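Local coordinates for mandelate racemase/muconate lactonizing enzyme-like protein (Rubrobacter xylanophilus DSM 9941, PDB 2QQ6) that binds magnesium in a barrel of the mandelate racemase/muconate lactonizing enzyme type and probably acts as a lyase, at residues B[185-193]-B[220-229]. Numbering follows the deposited sequence.
Sequences NGAISPREH and RFDIPSSIRF
The guanidinium of Arg228 lies flat on one face of the His193 imidazole, the two planes 12° apart and their centres 4.2 Å from each other, while Phe229 directs its ring edge toward a face of the same imidazole in an offset edge-to-face pair. The Phe221 ring carries Ile188 CD1 over one face as a CH-pi contact, 4.2 Å from the ring centroid, and has Gly186 O near its plane at the edge. These groups join helices 190-207 and 223-233, and the loops leading into them, in the TIM-barrel domain of the enolase superfamily; strand 212-216, which supplies the magnesium ligand Asp216, runs between them in sequence. With CG anti to the backbone N (chi1 -171°) and its chain extended from there to NE, Arg228 reaches across the imidazole, and its NH2 has a long, weak ion pair with Glu194. The side chains of Ile188 and Phe221 lie roughly perpendicular, and Met196 of helix 190-207 packs against both Ile188 and Phe229. Ser189 N donates to Glu192 OE2 at 2.8 Å; the return bond completing a capping box is less certain, the place of Ser189 OG being doubtful. Asp222 OD1 caps the other helix, accepting from Ser225 N at 2.8 Å. An alanine in place of Asp222 would remove that carboxylate and is likely to leave Ser225 N without its capping partner. The loop 185-189 is also tied through its backbone: Asp222 N donates to Gly186 O from above the carbonyl plane, and Ile188 N donates to Ser225 OG at 2.7 Å with an N-H...O angle of 134°.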
ATOM      1  N   ASN B 185     -22.832   4.133  -5.560  1.00 38.87           N
ATOM      2  CA  ASN B 185     -23.296   2.989  -4.787  1.00 39.17           C
ATOM      3  C   ASN B 185     -22.958   1.798  -5.682  1.00 39.50           C
ATOM      4  O   ASN B 185     -22.492   1.984  -6.818  1.00 41.44           O
ATOM      5  CB  ASN B 185     -24.805   3.038  -4.499  1.00 38.90           C
ATOM      6  CG  ASN B 185     -25.651   3.285  -5.739  1.00 38.29           C
ATOM      7  OD1 ASN B 185     -25.365   2.793  -6.833  1.00 39.47           O
ATOM      8  ND2 ASN B 185     -26.727   4.031  -5.558  1.00 37.24           N
ATOM      9  N   GLY B 186     -23.167   0.582  -5.199  1.00 36.71           N
ATOM     10  CA  GLY B 186     -22.836  -0.557  -6.036  1.00 34.84           C
ATOM     11  C   GLY B 186     -24.045  -1.399  -6.339  1.00 33.64           C
ATOM     12  O   GLY B 186     -23.949  -2.617  -6.467  1.00 34.10           O
ATOM     13  N   ALA B 187     -25.185  -0.736  -6.461  1.00 31.80           N
ATOM     14  CA  ALA B 187     -26.438  -1.414  -6.713  1.00 30.79           C
ATOM     15  C   ALA B 187     -26.552  -1.891  -8.151  1.00 30.40           C
ATOM     16  O   ALA B 187     -26.025  -1.258  -9.049  1.00 31.57           O
ATOM     17  CB  ALA B 187     -27.581  -0.480  -6.369  1.00 30.51           C
ATOM     18  N   ILE B 188     -27.218  -3.026  -8.359  1.00 30.22           N
ATOM     19  CA  ILE B 188     -27.433  -3.579  -9.703  1.00 29.23           C
ATOM     20  C   ILE B 188     -28.917  -3.444  -9.965  1.00 28.65           C
ATOM     21  O   ILE B 188     -29.721  -3.938  -9.185  1.00 27.14           O
ATOM     22  CB  ILE B 188     -27.084  -5.085  -9.799  1.00 29.98           C
ATOM     23  CG1 ILE B 188     -25.612  -5.319  -9.458  1.00 30.53           C
ATOM     24  CG2 ILE B 188     -27.375  -5.604 -11.205  1.00 28.13           C
ATOM     25  CD1 ILE B 188     -25.168  -6.751  -9.679  1.00 30.47           C
ATOM     26  N   SER B 189     -29.276  -2.777 -11.054  1.00 28.98           N
ATOM     27  CA  SER B 189     -30.675  -2.564 -11.384  1.00 29.15           C
ATOM     28  C   SER B 189     -31.345  -3.826 -11.888  1.00 30.27           C
ATOM     29  O   SER B 189     -30.676  -4.783 -12.266  1.00 29.00           O
ATOM     30  CB  SER B 189     -30.800  -1.463 -12.429  1.00 29.15           C
ATOM     31  OG  SER B 189     -30.310  -1.895 -13.678  1.00 30.54           O
ATOM     32  N   PRO B 190     -32.690  -3.850 -11.888  1.00 33.01           N
ATOM     33  CA  PRO B 190     -33.420  -5.029 -12.363  1.00 34.88           C
ATOM     34  C   PRO B 190     -32.946  -5.499 -13.746  1.00 35.41           C
ATOM     35  O   PRO B 190     -32.569  -6.656 -13.922  1.00 35.01           O
ATOM     36  CB  PRO B 190     -34.870  -4.543 -12.371  1.00 34.23           C
ATOM     37  CG  PRO B 190     -34.918  -3.636 -11.200  1.00 33.26           C
ATOM     38  CD  PRO B 190     -33.630  -2.841 -11.356  1.00 33.15           C
ATOM     39  N   ARG B 191     -32.955  -4.581 -14.706  1.00 36.87           N
ATOM     40  CA  ARG B 191     -32.549  -4.848 -16.088  1.00 39.16           C
ATOM     41  C   ARG B 191     -31.038  -5.026 -16.334  1.00 36.76           C
ATOM     42  O   ARG B 191     -30.633  -5.738 -17.249  1.00 35.82           O
ATOM     43  CB  ARG B 191     -33.099  -3.728 -16.978  1.00 44.62           C
ATOM     44  CG  ARG B 191     -32.517  -3.681 -18.375  1.00 51.56           C
ATOM     45  CD  ARG B 191     -32.906  -2.385 -19.055  1.00 55.64           C
ATOM     46  NE  ARG B 191     -34.309  -2.368 -19.456  1.00 59.55           N
ATOM     47  CZ  ARG B 191     -34.937  -1.288 -19.909  1.00 61.58           C
ATOM     48  NH1 ARG B 191     -34.290  -0.129 -20.010  1.00 62.38           N
ATOM     49  NH2 ARG B 191     -36.210  -1.371 -20.278  1.00 62.02           N
ATOM     50  N   GLU B 192     -30.221  -4.351 -15.531  1.00 35.68           N
ATOM     51  CA  GLU B 192     -28.763  -4.432 -15.604  1.00 34.05           C
ATOM     52  C   GLU B 192     -28.393  -5.849 -15.150  1.00 33.96           C
ATOM     53  O   GLU B 192     -27.409  -6.451 -15.600  1.00 33.76           O
ATOM     54  CB  GLU B 192     -28.164  -3.391 -14.652  1.00 32.54           C
ATOM     55  CG  GLU B 192     -26.658  -3.423 -14.455  1.00 31.65           C
ATOM     56  CD  GLU B 192     -26.197  -2.557 -13.272  1.00 33.88           C
ATOM     57  OE1 GLU B 192     -24.972  -2.449 -13.053  1.00 33.10           O
ATOM     58  OE2 GLU B 192     -27.052  -1.983 -12.557  1.00 34.43           O
ATOM     59  N   HIS B 193     -29.217  -6.368 -14.251  1.00 33.65           N
ATOM     60  CA  HIS B 193     -29.046  -7.698 -13.701  1.00 34.05           C
ATOM     61  C   HIS B 193     -29.322  -8.756 -14.772  1.00 34.24           C
ATOM     62  O   HIS B 193     -28.547  -9.693 -14.940  1.00 34.58           O
ATOM     63  CB  HIS B 193     -30.007  -7.874 -12.526  1.00 35.44           C
ATOM     64  CG  HIS B 193     -29.981  -9.239 -11.914  1.00 36.05           C
ATOM     65  ND1 HIS B 193     -29.329  -9.512 -10.731  1.00 36.34           N
ATOM     66  CD2 HIS B 193     -30.536 -10.405 -12.317  1.00 34.60           C
ATOM     67  CE1 HIS B 193     -29.485 -10.789 -10.433  1.00 36.74           C
ATOM     68  NE2 HIS B 193     -30.212 -11.354 -11.380  1.00 35.74           N
ATOM     69  N   ARG B 220     -17.389  -4.329  -7.390  1.00 29.96           N
ATOM     70  CA  ARG B 220     -18.033  -3.022  -7.475  1.00 29.49           C
ATOM     71  C   ARG B 220     -19.400  -2.958  -6.810  1.00 31.54           C
ATOM     72  O   ARG B 220     -20.049  -1.913  -6.888  1.00 32.78           O
ATOM     73  CB  ARG B 220     -18.258  -2.615  -8.941  1.00 27.43           C
ATOM     74  CG  ARG B 220     -17.216  -3.047  -9.945  1.00 25.69           C
ATOM     75  CD  ARG B 220     -16.122  -2.027 -10.113  1.00 23.85           C
ATOM     76  NE  ARG B 220     -15.334  -2.323 -11.302  1.00 24.91           N
ATOM     77  CZ  ARG B 220     -14.264  -1.637 -11.677  1.00 25.34           C
ATOM     78  NH1 ARG B 220     -13.843  -0.607 -10.952  1.00 26.02           N
ATOM     79  NH2 ARG B 220     -13.618  -1.983 -12.776  1.00 22.58           N
ATOM     80  N   PHE B 221     -19.852  -4.028  -6.155  1.00 31.12           N
ATOM     81  CA  PHE B 221     -21.208  -3.994  -5.602  1.00 28.95           C
ATOM     82  C   PHE B 221     -21.463  -4.185  -4.121  1.00 27.59           C
ATOM     83  O   PHE B 221     -20.646  -4.741  -3.387  1.00 26.23           O
ATOM     84  CB  PHE B 221     -22.066  -4.975  -6.390  1.00 28.17           C
ATOM     85  CG  PHE B 221     -21.747  -4.977  -7.845  1.00 29.88           C
ATOM     86  CD1 PHE B 221     -20.657  -5.694  -8.328  1.00 29.90           C
ATOM     87  CD2 PHE B 221     -22.484  -4.197  -8.732  1.00 30.49           C
ATOM     88  CE1 PHE B 221     -20.310  -5.632  -9.668  1.00 31.74           C
ATOM     89  CE2 PHE B 221     -22.147  -4.128 -10.078  1.00 28.86           C
ATOM     90  CZ  PHE B 221     -21.061  -4.842 -10.548  1.00 30.42           C
ATOM     91  N   ASP B 222     -22.636  -3.706  -3.714  1.00 26.32           N
ATOM     92  CA  ASP B 222     -23.103  -3.783  -2.341  1.00 25.13           C
ATOM     93  C   ASP B 222     -23.589  -5.185  -2.012  1.00 23.78           C
ATOM     94  O   ASP B 222     -23.785  -6.022  -2.891  1.00 23.73           O
ATOM     95  CB  ASP B 222     -24.248  -2.795  -2.100  1.00 26.03           C
ATOM     96  CG  ASP B 222     -25.408  -3.011  -3.046  1.00 28.45           C
ATOM     97  OD1 ASP B 222     -25.593  -4.161  -3.507  1.00 30.88           O
ATOM     98  OD2 ASP B 222     -26.145  -2.039  -3.320  1.00 28.67           O
ATOM     99  N   ILE B 223     -23.806  -5.418  -0.729  1.00 22.04           N
ATOM    100  CA  ILE B 223     -24.251  -6.712  -0.265  1.00 21.70           C
ATOM    101  C   ILE B 223     -25.447  -7.271  -1.035  1.00 22.03           C
ATOM    102  O   ILE B 223     -25.373  -8.382  -1.566  1.00 21.41           O
ATOM    103  CB  ILE B 223     -24.552  -6.661   1.259  1.00 20.30           C
ATOM    104  CG1 ILE B 223     -23.234  -6.659   2.039  1.00 16.86           C
ATOM    105  CG2 ILE B 223     -25.406  -7.838   1.670  1.00 20.33           C
ATOM    106  CD1 ILE B 223     -22.443  -7.930   1.871  1.00 13.35           C
ATOM    107  N   PRO B 224     -26.556  -6.504  -1.120  1.00 21.94           N
ATOM    108  CA  PRO B 224     -27.760  -6.951  -1.829  1.00 22.62           C
ATOM    109  C   PRO B 224     -27.520  -7.399  -3.273  1.00 24.44           C
ATOM    110  O   PRO B 224     -27.901  -8.508  -3.665  1.00 22.69           O
ATOM    111  CB  PRO B 224     -28.677  -5.735  -1.743  1.00 19.99           C
ATOM    112  CG  PRO B 224     -28.297  -5.135  -0.459  1.00 20.19           C
ATOM    113  CD  PRO B 224     -26.794  -5.184  -0.513  1.00 21.30           C
ATOM    114  N   SER B 225     -26.885  -6.540  -4.062  1.00 24.69           N
ATOM    115  CA  SER B 225     -26.623  -6.873  -5.454  1.00 26.43           C
ATOM    116  C   SER B 225     -25.744  -8.129  -5.571  1.00 27.14           C
ATOM    117  O   SER B 225     -26.035  -9.041  -6.346  1.00 26.18           O
ATOM    118  CB  SER B 225     -25.961  -5.676  -6.165  1.00 27.16           C
ATOM    119  OG  SER B 225     -26.813  -4.539  -6.196  1.00 25.76           O
ATOM    120  N   SER B 226     -24.672  -8.176  -4.788  1.00 27.91           N
ATOM    121  CA  SER B 226     -23.760  -9.310  -4.817  1.00 27.70           C
ATOM    122  C   SER B 226     -24.526 -10.609  -4.575  1.00 28.34           C
ATOM    123  O   SER B 226     -24.439 -11.556  -5.362  1.00 28.71           O
ATOM    124  CB  SER B 226     -22.686  -9.136  -3.743  1.00 27.48           C
ATOM    125  OG  SER B 226     -22.033  -7.888  -3.859  1.00 28.29           O
ATOM    126  N   ILE B 227     -25.288 -10.628  -3.486  1.00 26.94           N
ATOM    127  CA  ILE B 227     -26.073 -11.786  -3.097  1.00 25.91           C
ATOM    128  C   ILE B 227     -27.106 -12.192  -4.135  1.00 26.74           C
ATOM    129  O   ILE B 227     -27.211 -13.363  -4.494  1.00 26.41           O
ATOM    130  CB  ILE B 227     -26.762 -11.535  -1.749  1.00 24.29           C
ATOM    131  CG1 ILE B 227     -25.703 -11.359  -0.660  1.00 24.36           C
ATOM    132  CG2 ILE B 227     -27.654 -12.679  -1.396  1.00 23.26           C
ATOM    133  CD1 ILE B 227     -26.248 -11.358   0.738  1.00 22.97           C
ATOM    134  N   ARG B 228     -27.869 -11.225  -4.626  1.00 28.99           N
ATOM    135  CA  ARG B 228     -28.881 -11.528  -5.621  1.00 30.76           C
ATOM    136  C   ARG B 228     -28.228 -12.046  -6.895  1.00 30.74           C
ATOM    137  O   ARG B 228     -28.746 -12.970  -7.523  1.00 32.47           O
ATOM    138  CB  ARG B 228     -29.721 -10.288  -5.937  1.00 34.46           C
ATOM    139  CG  ARG B 228     -30.937 -10.586  -6.799  1.00 40.48           C
ATOM    140  CD  ARG B 228     -31.655  -9.335  -7.325  1.00 48.61           C
ATOM    141  NE  ARG B 228     -32.578  -9.700  -8.409  1.00 57.59           N
ATOM    142  CZ  ARG B 228     -33.186  -8.845  -9.237  1.00 62.19           C
ATOM    143  NH1 ARG B 228     -32.993  -7.526  -9.130  1.00 64.84           N
ATOM    144  NH2 ARG B 228     -33.981  -9.318 -10.198  1.00 63.21           N
ATOM    145  N   PHE B 229     -27.089 -11.475  -7.278  1.00 28.03           N
ATOM    146  CA  PHE B 229     -26.442 -11.928  -8.497  1.00 26.52           C
ATOM    147  C   PHE B 229     -25.802 -13.287  -8.313  1.00 27.20           C
ATOM    148  O   PHE B 229     -25.825 -14.116  -9.223  1.00 26.16           O
ATOM    149  CB  PHE B 229     -25.383 -10.935  -8.978  1.00 26.61           C
ATOM    150  CG  PHE B 229     -24.776 -11.316 -10.297  1.00 25.88           C
ATOM    151  CD1 PHE B 229     -25.526 -11.237 -11.465  1.00 24.60           C
ATOM    152  CD2 PHE B 229     -23.488 -11.865 -10.358  1.00 27.35           C
ATOM    153  CE1 PHE B 229     -25.011 -11.703 -12.677  1.00 26.47           C
ATOM    154  CE2 PHE B 229     -22.955 -12.343 -11.572  1.00 26.55           C
ATOM    155  CZ  PHE B 229     -23.719 -12.264 -12.733  1.00 26.53           C
TER